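PDB 2EIH: alcohol dehydrogenase from Thermus thermophilus, which binds zinc and probably acts as a nicotinamide-dependent oxidoreductase of the medium-chain, zinc-containing alcohol dehydrogenase family. Local coordinates for residues A[37-46]-A[112-121]; A[136-147]-A[300-311]. One frame throughout, in Å; residues are numbered along the deposited sequence.

Interaction 1 (A[37-46]-A[112-121])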
loop_
_atom_site.group_PDB
_atom_site.type_symbol
_atom_site.label_atom_id
_atom_site.label_comp_id
_atom_site.label_asym_id
_atom_site.label_seq_id
_atom_site.Cartn_x
_atom_site.Cartn_y
_atom_site.Cartn_z
ATOM N N ALA A 37 -1.011 37.510 -3.829
ATOM C CA ALA A 37 -1.757 36.513 -4.578
ATOM C C ALA A 37 -0.766 35.990 -5.597
ATOM O O ALA A 37 -0.174 36.763 -6.360
ATOM C CB ALA A 37 -2.943 37.141 -5.274
ATOM N N ALA A 38 -0.567 34.680 -5.589
ATOM C CA ALA A 38 0.359 34.058 -6.514
ATOM C C ALA A 38 -0.393 33.703 -7.776
ATOM O O ALA A 38 -1.560 33.323 -7.728
ATOM C CB ALA A 38 0.970 32.801 -5.893
ATOM N N LEU A 39 0.292 33.831 -8.907
ATOM C CA LEU A 39 -0.283 33.546 -10.216
ATOM C C LEU A 39 -0.080 32.102 -10.654
ATOM O O LEU A 39 1.017 31.567 -10.551
ATOM C CB LEU A 39 0.345 34.468 -11.263
ATOM C CG LEU A 39 -0.245 35.846 -11.560
ATOM C CD1 LEU A 39 -0.440 36.673 -10.307
ATOM C CD2 LEU A 39 0.694 36.560 -12.546
ATOM N N ASN A 40 -1.140 31.478 -11.155
ATOM C CA ASN A 40 -1.068 30.101 -11.648
ATOM C C ASN A 40 -1.552 30.007 -13.100
ATOM O O ASN A 40 -2.335 30.838 -13.555
ATOM C CB ASN A 40 -1.880 29.179 -10.740
ATOM C CG ASN A 40 -1.169 28.886 -9.447
ATOM O OD1 ASN A 40 -1.528 29.395 -8.389
ATOM N ND2 ASN A 40 -0.138 28.063 -9.529
ATOM N N HIS A 41 -1.089 28.998 -13.826
ATOM C CA HIS A 41 -1.481 28.854 -15.223
ATOM C C HIS A 41 -2.990 28.688 -15.368
ATOM O O HIS A 41 -3.575 28.980 -16.421
ATOM C CB HIS A 41 -0.725 27.686 -15.867
ATOM C CG HIS A 41 0.739 27.949 -16.041
ATOM N ND1 HIS A 41 1.230 28.840 -16.970
ATOM C CD2 HIS A 41 1.815 27.472 -15.371
ATOM C CE1 HIS A 41 2.545 28.906 -16.864
ATOM N NE2 HIS A 41 2.927 28.085 -15.900
ATOM N N LEU A 42 -3.609 28.238 -14.286
ATOM C CA LEU A 42 -5.048 28.055 -14.233
ATOM C C LEU A 42 -5.760 29.399 -14.424
ATOM O O LEU A 42 -6.792 29.473 -15.101
ATOM C CB LEU A 42 -5.436 27.441 -12.886
ATOM C CG LEU A 42 -6.924 27.254 -12.590
ATOM C CD1 LEU A 42 -7.613 26.544 -13.754
ATOM C CD2 LEU A 42 -7.068 26.463 -11.306
ATOM N N ASP A 43 -5.219 30.460 -13.827
ATOM C CA ASP A 43 -5.835 31.772 -13.968
ATOM C C ASP A 43 -5.847 32.153 -15.450
ATOM O O ASP A 43 -6.749 32.852 -15.899
ATOM C CB ASP A 43 -5.062 32.858 -13.200
ATOM C CG ASP A 43 -4.704 32.457 -11.775
ATOM O OD1 ASP A 43 -5.257 31.473 -11.249
ATOM O OD2 ASP A 43 -3.852 33.146 -11.176
ATOM N N VAL A 44 -4.849 31.696 -16.204
ATOM C CA VAL A 44 -4.767 32.023 -17.626
ATOM C C VAL A 44 -5.834 31.296 -18.436
ATOM O O VAL A 44 -6.456 31.888 -19.322
ATOM C CB VAL A 44 -3.363 31.703 -18.197
ATOM C CG1 VAL A 44 -3.331 31.952 -19.696
ATOM C CG2 VAL A 44 -2.323 32.577 -17.508
ATOM N N TRP A 45 -6.050 30.019 -18.134
ATOM C CA TRP A 45 -7.060 29.251 -18.844
ATOM C C TRP A 45 -8.439 29.873 -18.608
ATOM O O TRP A 45 -9.266 29.939 -19.524
ATOM C CB TRP A 45 -7.037 27.784 -18.391
ATOM C CG TRP A 45 -5.713 27.124 -18.630
ATOM C CD1 TRP A 45 -4.824 27.424 -19.622
ATOM C CD2 TRP A 45 -5.107 26.088 -17.847
ATOM N NE1 TRP A 45 -3.698 26.648 -19.504
ATOM C CE2 TRP A 45 -3.842 25.818 -18.421
ATOM C CE3 TRP A 45 -5.505 25.361 -16.716
ATOM C CZ2 TRP A 45 -2.966 24.854 -17.897
ATOM C CZ3 TRP A 45 -4.631 24.396 -16.194
ATOM C CH2 TRP A 45 -3.378 24.156 -16.788
ATOM N N VAL A 46 -8.683 30.352 -17.391
ATOM C CA VAL A 46 -9.965 30.968 -17.095
ATOM C C VAL A 46 -10.067 32.288 -17.845
ATOM O O VAL A 46 -11.129 32.625 -18.364
ATOM C CB VAL A 46 -10.146 31.214 -15.588
ATOM C CG1 VAL A 46 -11.452 31.954 -15.335
ATOM C CG2 VAL A 46 -10.160 29.880 -14.853
ATOM N N ILE A 112 -11.412 24.833 -7.480
ATOM C CA ILE A 112 -10.223 25.536 -7.051
ATOM C C ILE A 112 -10.585 27.009 -6.939
ATOM O O ILE A 112 -11.200 27.569 -7.847
ATOM C CB ILE A 112 -9.084 25.364 -8.066
ATOM C CG1 ILE A 112 -8.953 23.882 -8.450
ATOM C CG2 ILE A 112 -7.785 25.864 -7.467
ATOM C CD1 ILE A 112 -7.873 23.598 -9.469
ATOM N N LEU A 113 -10.234 27.626 -5.813
ATOM C CA LEU A 113 -10.517 29.042 -5.600
ATOM C C LEU A 113 -10.094 29.833 -6.840
ATOM O O LEU A 113 -9.024 29.595 -7.405
ATOM C CB LEU A 113 -9.755 29.552 -4.370
ATOM C CG LEU A 113 -9.906 31.031 -4.000
ATOM C CD1 LEU A 113 -11.365 31.346 -3.780
ATOM C CD2 LEU A 113 -9.102 31.346 -2.756
ATOM N N GLY A 114 -10.948 30.754 -7.274
ATOM C CA GLY A 114 -10.639 31.568 -8.442
ATOM C C GLY A 114 -11.019 30.947 -9.779
ATOM O O GLY A 114 -11.000 31.607 -10.821
ATOM N N GLU A 115 -11.366 29.669 -9.753
ATOM C CA GLU A 115 -11.747 28.977 -10.970
ATOM C C GLU A 115 -13.225 29.198 -11.289
ATOM O O GLU A 115 -13.610 29.310 -12.453
ATOM C CB GLU A 115 -11.470 27.484 -10.829
ATOM C CG GLU A 115 -11.721 26.691 -12.091
ATOM C CD GLU A 115 -11.644 25.203 -11.854
ATOM O OE1 GLU A 115 -11.788 24.445 -12.835
ATOM O OE2 GLU A 115 -11.451 24.790 -10.689
ATOM N N HIS A 116 -14.050 29.270 -10.251
ATOM C CA HIS A 116 -15.480 29.468 -10.435
ATOM C C HIS A 116 -16.013 30.547 -9.517
ATOM O O HIS A 116 -17.016 31.194 -9.823
ATOM C CB HIS A 116 -16.216 28.161 -10.173
ATOM C CG HIS A 116 -15.901 27.093 -11.167
ATOM N ND1 HIS A 116 -16.283 27.176 -12.489
ATOM C CD2 HIS A 116 -15.202 25.938 -11.051
ATOM C CE1 HIS A 116 -15.833 26.120 -13.144
ATOM N NE2 HIS A 116 -15.174 25.355 -12.294
ATOM N N ARG A 117 -15.333 30.727 -8.391
ATOM C CA ARG A 117 -15.705 31.726 -7.401
ATOM C C ARG A 117 -14.588 32.762 -7.304
ATOM O O ARG A 117 -13.439 32.450 -7.590
ATOM C CB ARG A 117 -15.912 31.062 -6.040
ATOM C CG ARG A 117 -16.500 32.012 -5.024
ATOM C CD ARG A 117 -16.735 31.343 -3.684
ATOM N NE ARG A 117 -15.490 31.069 -2.964
ATOM C CZ ARG A 117 -14.666 31.999 -2.486
ATOM N NH1 ARG A 117 -13.565 31.635 -1.847
ATOM N NH2 ARG A 117 -14.938 33.287 -2.640
ATOM N N HIS A 118 -14.927 33.987 -6.908
ATOM C CA HIS A 118 -13.935 35.049 -6.783
ATOM C C HIS A 118 -12.696 34.601 -6.019
ATOM O O HIS A 118 -12.791 34.079 -4.905
ATOM C CB HIS A 118 -14.528 36.271 -6.081
ATOM C CG HIS A 118 -15.401 37.112 -6.953
ATOM N ND1 HIS A 118 -15.826 38.374 -6.586
ATOM C CD2 HIS A 118 -15.942 36.879 -8.175
ATOM C CE1 HIS A 118 -16.585 38.877 -7.539
ATOM N NE2 HIS A 118 -16.671 37.989 -8.517
ATOM N N GLY A 119 -11.530 34.832 -6.609
ATOM C CA GLY A 119 -10.293 34.414 -5.971
ATOM C C GLY A 119 -9.497 35.430 -5.180
ATOM O O GLY A 119 -10.050 36.312 -4.522
ATOM N N THR A 120 -8.176 35.312 -5.272
ATOM C CA THR A 120 -7.274 36.179 -4.530
ATOM C C THR A 120 -6.785 37.478 -5.165
ATOM O O THR A 120 -5.996 38.179 -4.554
ATOM C CB THR A 120 -6.046 35.357 -4.042
ATOM O OG1 THR A 120 -5.373 34.765 -5.163
ATOM C CG2 THR A 120 -6.507 34.256 -3.091
ATOM N N TYR A 121 -7.242 37.810 -6.368
ATOM C CA TYR A 121 -6.819 39.060 -7.011
ATOM C C TYR A 121 -7.577 40.265 -6.438
ATOM O O TYR A 121 -8.015 41.144 -7.188
ATOM C CB TYR A 121 -7.095 39.036 -8.506
ATOM C CG TYR A 121 -6.161 38.184 -9.353
ATOM C CD1 TYR A 121 -5.646 36.970 -8.890
ATOM C CD2 TYR A 121 -5.917 38.533 -10.674
ATOM C CE1 TYR A 121 -4.924 36.125 -9.738
ATOM C CE2 TYR A 121 -5.201 37.710 -11.530
ATOM C CZ TYR A 121 -4.715 36.506 -11.065
ATOM O OH TYR A 121 -4.064 35.675 -11.932
#
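With CG turned anti to its carbonyl carbon (chi1 -75°), Tyr-121 brings its hydroxyl to helix 41-48, where Asp-43, in the same kind of rotamer (chi1 -47°), offers its carboxylate. The two meet inside the GroES-like domain of the alcohol dehydrogenase fold, where the end of strand 29-38 and the helix after it face the loop that leads from strand 111-112 to strand 124-128. Tyr-121 OH donates to Asp-43 OD2 over 2.6 Å, reaching it on the anti side and somewhat out of the carboxylate plane, while OD2 lies at the ring edge, near its plane, the carboxylate and ring planes being 75° apart. From the opposite face of the carboxylate, Asn-40 N donates to the same OD2 in a nearly straight bond, so that two donors grip one oxygen and probably hold the carboxylate from turning. His-326 of helix 322-330 is a further hydrogen-bond partner of the phenol oxygen. Leu-39 crosses the end of the tyrosine at about a right angle, its CG 3.8 Å from Tyr-121 OH. Farther along the helix, Val-46 lays CG2 against the backbone of the loop, 4.2 Å from Glu-115 O. At the strand end, the methyl of Ala-37 rests on Thr-120, whose OG1 is hydrogen-bonded to Asp-64 O. Leu-42, the residue before Asp-43, presses CD2 to within 3.5 Å of Ile-112 CD1, a tight methyl-methyl contact.

Interaction 2 (A[136-147]-A[300-311])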
loop_
_atom_site.group_PDB
_atom_site.type_symbol
_atom_site.label_atom_id
_atom_site.label_comp_id
_atom_site.label_asym_id
_atom_site.label_seq_id
_atom_site.Cartn_x
_atom_site.Cartn_y
_atom_site.Cartn_z
ATOM N N PRO A 136 3.665 30.300 7.744
ATOM C CA PRO A 136 4.946 30.126 8.440
ATOM C C PRO A 136 5.532 31.522 8.739
ATOM O O PRO A 136 5.514 32.400 7.877
ATOM C CB PRO A 136 5.779 29.322 7.434
ATOM C CG PRO A 136 5.158 29.683 6.102
ATOM C CD PRO A 136 3.695 29.708 6.396
ATOM N N LYS A 137 6.034 31.725 9.952
ATOM C CA LYS A 137 6.578 33.023 10.322
ATOM C C LYS A 137 7.950 33.343 9.754
ATOM O O LYS A 137 8.393 34.490 9.789
ATOM C CB LYS A 137 6.608 33.188 11.850
ATOM C CG LYS A 137 5.229 33.227 12.496
ATOM C CD LYS A 137 5.302 33.558 13.985
ATOM C CE LYS A 137 3.930 33.449 14.651
ATOM N NZ LYS A 137 2.915 34.332 13.999
ATOM N N ASN A 138 8.638 32.348 9.223
ATOM C CA ASN A 138 9.960 32.609 8.668
ATOM C C ASN A 138 9.883 33.074 7.207
ATOM O O ASN A 138 10.919 33.300 6.578
ATOM C CB ASN A 138 10.843 31.352 8.762
ATOM C CG ASN A 138 10.292 30.182 7.945
ATOM O OD1 ASN A 138 11.049 29.428 7.316
ATOM N ND2 ASN A 138 8.971 30.017 7.965
ATOM N N LEU A 139 8.666 33.227 6.674
ATOM C CA LEU A 139 8.480 33.646 5.279
ATOM C C LEU A 139 7.820 34.997 5.061
ATOM O O LEU A 139 7.079 35.487 5.920
ATOM C CB LEU A 139 7.652 32.616 4.513
ATOM C CG LEU A 139 8.184 31.204 4.273
ATOM C CD1 LEU A 139 7.207 30.512 3.348
ATOM C CD2 LEU A 139 9.578 31.238 3.660
ATOM N N SER A 140 8.085 35.600 3.902
ATOM C CA SER A 140 7.459 36.879 3.562
ATOM C C SER A 140 6.119 36.501 2.979
ATOM O O SER A 140 5.931 35.377 2.523
ATOM C CB SER A 140 8.239 37.610 2.484
ATOM O OG SER A 140 7.960 37.017 1.231
ATOM N N PHE A 141 5.187 37.436 2.972
ATOM C CA PHE A 141 3.878 37.132 2.415
ATOM C C PHE A 141 3.934 36.629 0.941
ATOM O O PHE A 141 3.154 35.749 0.563
ATOM C CB PHE A 141 2.970 38.356 2.567
ATOM C CG PHE A 141 2.439 38.540 3.966
ATOM C CD1 PHE A 141 1.473 37.678 4.477
ATOM C CD2 PHE A 141 2.898 39.579 4.772
ATOM C CE1 PHE A 141 0.977 37.857 5.763
ATOM C CE2 PHE A 141 2.404 39.760 6.062
ATOM C CZ PHE A 141 1.445 38.904 6.557
ATOM N N GLU A 142 4.856 37.145 0.124
ATOM C CA GLU A 142 4.945 36.705 -1.274
ATOM C C GLU A 142 5.470 35.276 -1.371
ATOM O O GLU A 142 5.109 34.537 -2.284
ATOM C CB GLU A 142 5.853 37.624 -2.101
ATOM C CG GLU A 142 5.369 39.066 -2.211
ATOM C CD GLU A 142 5.730 39.913 -1.000
ATOM O OE1 GLU A 142 6.134 39.341 0.037
ATOM O OE2 GLU A 142 5.615 41.155 -1.097
ATOM N N GLU A 143 6.334 34.899 -0.434
ATOM C CA GLU A 143 6.899 33.558 -0.406
ATOM C C GLU A 143 5.797 32.584 0.029
ATOM O O GLU A 143 5.617 31.503 -0.559
ATOM C CB GLU A 143 8.086 33.521 0.572
ATOM C CG GLU A 143 9.359 34.208 0.079
ATOM C CD GLU A 143 10.500 34.188 1.101
ATOM O OE1 GLU A 143 11.673 34.193 0.679
ATOM O OE2 GLU A 143 10.216 34.137 2.315
ATOM N N ALA A 144 5.033 32.990 1.042
ATOM C CA ALA A 144 3.934 32.176 1.553
ATOM C C ALA A 144 2.900 31.930 0.449
ATOM O O ALA A 144 2.538 30.775 0.173
ATOM C CB ALA A 144 3.287 32.869 2.740
ATOM N N ALA A 145 2.436 33.001 -0.195
ATOM C CA ALA A 145 1.447 32.851 -1.267
ATOM C C ALA A 145 1.914 31.936 -2.384
ATOM O O ALA A 145 1.112 31.316 -3.065
ATOM C CB ALA A 145 1.076 34.215 -1.850
ATOM N N ALA A 146 3.216 31.829 -2.565
ATOM C CA ALA A 146 3.732 30.992 -3.638
ATOM C C ALA A 146 3.692 29.478 -3.374
ATOM O O ALA A 146 3.774 28.687 -4.307
ATOM C CB ALA A 146 5.161 31.416 -3.974
ATOM N N ILE A 147 3.533 29.076 -2.118
ATOM C CA ILE A 147 3.557 27.667 -1.760
ATOM C C ILE A 147 2.427 26.684 -2.122
ATOM O O ILE A 147 2.633 25.783 -2.955
ATOM C CB ILE A 147 3.811 27.502 -0.241
ATOM C CG1 ILE A 147 5.126 28.145 0.130
ATOM C CG2 ILE A 147 3.812 26.008 0.136
ATOM C CD1 ILE A 147 5.345 28.276 1.618
ATOM N N ILE A 300 3.594 19.978 4.414
ATOM C CA ILE A 300 4.340 20.892 3.555
ATOM C C ILE A 300 4.797 22.142 4.305
ATOM O O ILE A 300 5.988 22.423 4.359
ATOM C CB ILE A 300 3.498 21.288 2.324
ATOM C CG1 ILE A 300 3.345 20.079 1.404
ATOM C CG2 ILE A 300 4.149 22.437 1.574
ATOM C CD1 ILE A 300 2.409 20.311 0.193
ATOM N N LEU A 301 3.853 22.868 4.899
ATOM C CA LEU A 301 4.159 24.084 5.644
ATOM C C LEU A 301 5.116 23.817 6.810
ATOM O O LEU A 301 5.949 24.653 7.156
ATOM C CB LEU A 301 2.845 24.748 6.107
ATOM C CG LEU A 301 1.916 25.272 4.977
ATOM C CD1 LEU A 301 0.547 25.680 5.511
ATOM C CD2 LEU A 301 2.577 26.458 4.302
ATOM N N ARG A 302 5.008 22.637 7.402
ATOM C CA ARG A 302 5.889 22.234 8.501
ATOM C C ARG A 302 7.331 22.163 7.971
ATOM O O ARG A 302 8.232 22.728 8.562
ATOM C CB ARG A 302 5.447 20.860 9.041
ATOM C CG ARG A 302 5.356 20.762 10.563
ATOM C CD ARG A 302 4.107 19.997 10.995
ATOM N NE ARG A 302 3.984 18.703 10.318
ATOM C CZ ARG A 302 2.814 18.159 9.985
ATOM N NH1 ARG A 302 1.688 18.801 10.264
ATOM N NH2 ARG A 302 2.755 16.974 9.387
ATOM N N PHE A 303 7.533 21.464 6.855
ATOM C CA PHE A 303 8.859 21.354 6.242
ATOM C C PHE A 303 9.364 22.734 5.811
ATOM O O PHE A 303 10.571 22.999 5.835
ATOM C CB PHE A 303 8.840 20.415 5.019
ATOM C CG PHE A 303 8.651 18.964 5.368
ATOM C CD1 PHE A 303 7.531 18.264 4.918
ATOM C CD2 PHE A 303 9.565 18.307 6.195
ATOM C CE1 PHE A 303 7.319 16.933 5.292
ATOM C CE2 PHE A 303 9.358 16.970 6.574
ATOM C CZ PHE A 303 8.241 16.288 6.126
ATOM N N VAL A 304 8.446 23.611 5.406
ATOM C CA VAL A 304 8.833 24.956 4.989
ATOM C C VAL A 304 9.353 25.766 6.174
ATOM O O VAL A 304 10.312 26.507 6.030
ATOM C CB VAL A 304 7.664 25.724 4.313
ATOM C CG1 VAL A 304 8.086 27.162 4.019
ATOM C CG2 VAL A 304 7.264 25.036 3.027
ATOM N N GLU A 305 8.735 25.628 7.341
ATOM C CA GLU A 305 9.223 26.361 8.502
ATOM C C GLU A 305 10.580 25.841 8.945
ATOM O O GLU A 305 11.369 26.581 9.516
ATOM C CB GLU A 305 8.265 26.257 9.682
ATOM C CG GLU A 305 6.972 26.992 9.493
ATOM C CD GLU A 305 6.321 27.342 10.810
ATOM O OE1 GLU A 305 5.938 26.413 11.551
ATOM O OE2 GLU A 305 6.208 28.552 11.112
ATOM N N GLU A 306 10.843 24.565 8.694
ATOM C CA GLU A 306 12.115 23.951 9.070
ATOM C C GLU A 306 13.191 24.333 8.073
ATOM O O GLU A 306 14.377 24.261 8.382
ATOM C CB GLU A 306 11.989 22.439 9.066
ATOM C CG GLU A 306 11.159 21.864 10.175
ATOM C CD GLU A 306 10.866 20.398 9.933
ATOM O OE1 GLU A 306 11.800 19.652 9.531
ATOM O OE2 GLU A 306 9.705 19.976 10.158
ATOM N N GLY A 307 12.755 24.710 6.872
ATOM C CA GLY A 307 13.667 25.104 5.821
ATOM C C GLY A 307 14.030 23.944 4.926
ATOM O O GLY A 307 14.965 24.048 4.136
ATOM N N LYS A 308 13.316 22.831 5.036
ATOM C CA LYS A 308 13.625 21.674 4.199
ATOM C C LYS A 308 12.993 21.836 2.818
ATOM O O LYS A 308 13.382 21.165 1.863
ATOM C CB LYS A 308 13.119 20.402 4.868
ATOM C CG LYS A 308 13.886 20.043 6.136
ATOM C CD LYS A 308 13.260 18.838 6.825
ATOM C CE LYS A 308 14.099 18.333 7.985
ATOM N NZ LYS A 308 13.445 17.169 8.648
ATOM N N LEU A 309 12.023 22.739 2.732
ATOM C CA LEU A 309 11.336 23.022 1.488
ATOM C C LEU A 309 11.164 24.526 1.408
ATOM O O LEU A 309 10.830 25.161 2.407
ATOM C CB LEU A 309 9.955 22.376 1.483
ATOM C CG LEU A 309 9.830 20.856 1.434
ATOM C CD1 LEU A 309 8.361 20.496 1.500
ATOM C CD2 LEU A 309 10.452 20.315 0.155
ATOM N N LYS A 310 11.392 25.125 0.249
ATOM C CA LYS A 310 11.201 26.570 0.179
ATOM C C LYS A 310 10.648 27.044 -1.148
ATOM O O LYS A 310 11.013 26.530 -2.205
ATOM C CB LYS A 310 12.506 27.292 0.490
ATOM C CG LYS A 310 13.647 26.987 -0.440
ATOM C CD LYS A 310 14.896 27.680 0.039
ATOM C CE LYS A 310 15.987 27.630 -1.006
ATOM N NZ LYS A 310 17.237 28.280 -0.508
ATOM N N PRO A 311 9.750 28.034 -1.112
ATOM C CA PRO A 311 9.170 28.548 -2.349
ATOM C C PRO A 311 10.172 29.412 -3.087
ATOM O O PRO A 311 11.086 29.966 -2.485
ATOM C CB PRO A 311 7.995 29.368 -1.846
ATOM C CG PRO A 311 8.596 30.012 -0.628
ATOM C CD PRO A 311 9.240 28.790 0.045
#
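Val-304 and Ile-147 reach toward each other tip to tip, CD1 of the isoleucine lying 3.8 Å from CG1 of the valine. That same valine methyl also takes Leu-139, whose CD1 comes across it at about a right angle, 3.5 Å away. Nearer the root of the same isoleucine branch, CG1 packs on Pro-311 CB at 3.7 Å; the other branch, CG2, anti to the backbone N, runs past Ile-300 CG2. With Ile-147 cut back to an alanine, Val-304, Pro-311 and Ile-300 lose the side chain they share, and a gap would probably open between them. Helix 141-146 also packs on Pro-311, whose CG lies 3.3 Å from Glu-143 O and whose CB lies 4.1 Å from Ala-146 CB. At the outer end, Pro-136 CB lies 3.3 Å from Glu-305 CG, and Lys-137 N makes a weak hydrogen bond of 3.4 Å to Glu-305 OE2.

Behind this shell, Ser-140 and Glu-143 form a capping box: Glu-143 N donates to Ser-140 OG, and Ser-140 N to Glu-143 OE2. Helix 297-306 ends in a Schellman motif with Gly-307, at positive phi, as its C-prime residue; Lys-308 N donates back to Phe-303 O. Phe-151, Leu-152 and Trp-155 of helix 148-161 touch Ile-300 from beyond the contact. This packing of helix 297-306 on the segment leading into helix 148-161 is consistent with the junction between catalytic and coenzyme-binding domains in medium-chain dehydrogenases.

How the interactions relate
Interactions 1 and 2 lie in series along the chain, their centres about 21 Å apart, yet they touch: Ala-38 CB, on the strand of interaction 1, is 3.2 Å from Ala-145 O of helix 141-146. The strand end that meets the 112-121 loop on one side therefore backs onto the helix that carries interaction 2. Asp-64 and Ser-66 of strand 64-72 tie in both, the first hydrogen-bonded to Thr-120 and the second to Phe-141. Interaction 1 is nearer the four-cysteine zinc site, with the side chain of Ile-112 about 13 Å from the zinc ion and about 10 Å from that of Cys-107. Interaction 2 lies away from the cysteine ligands of the zinc.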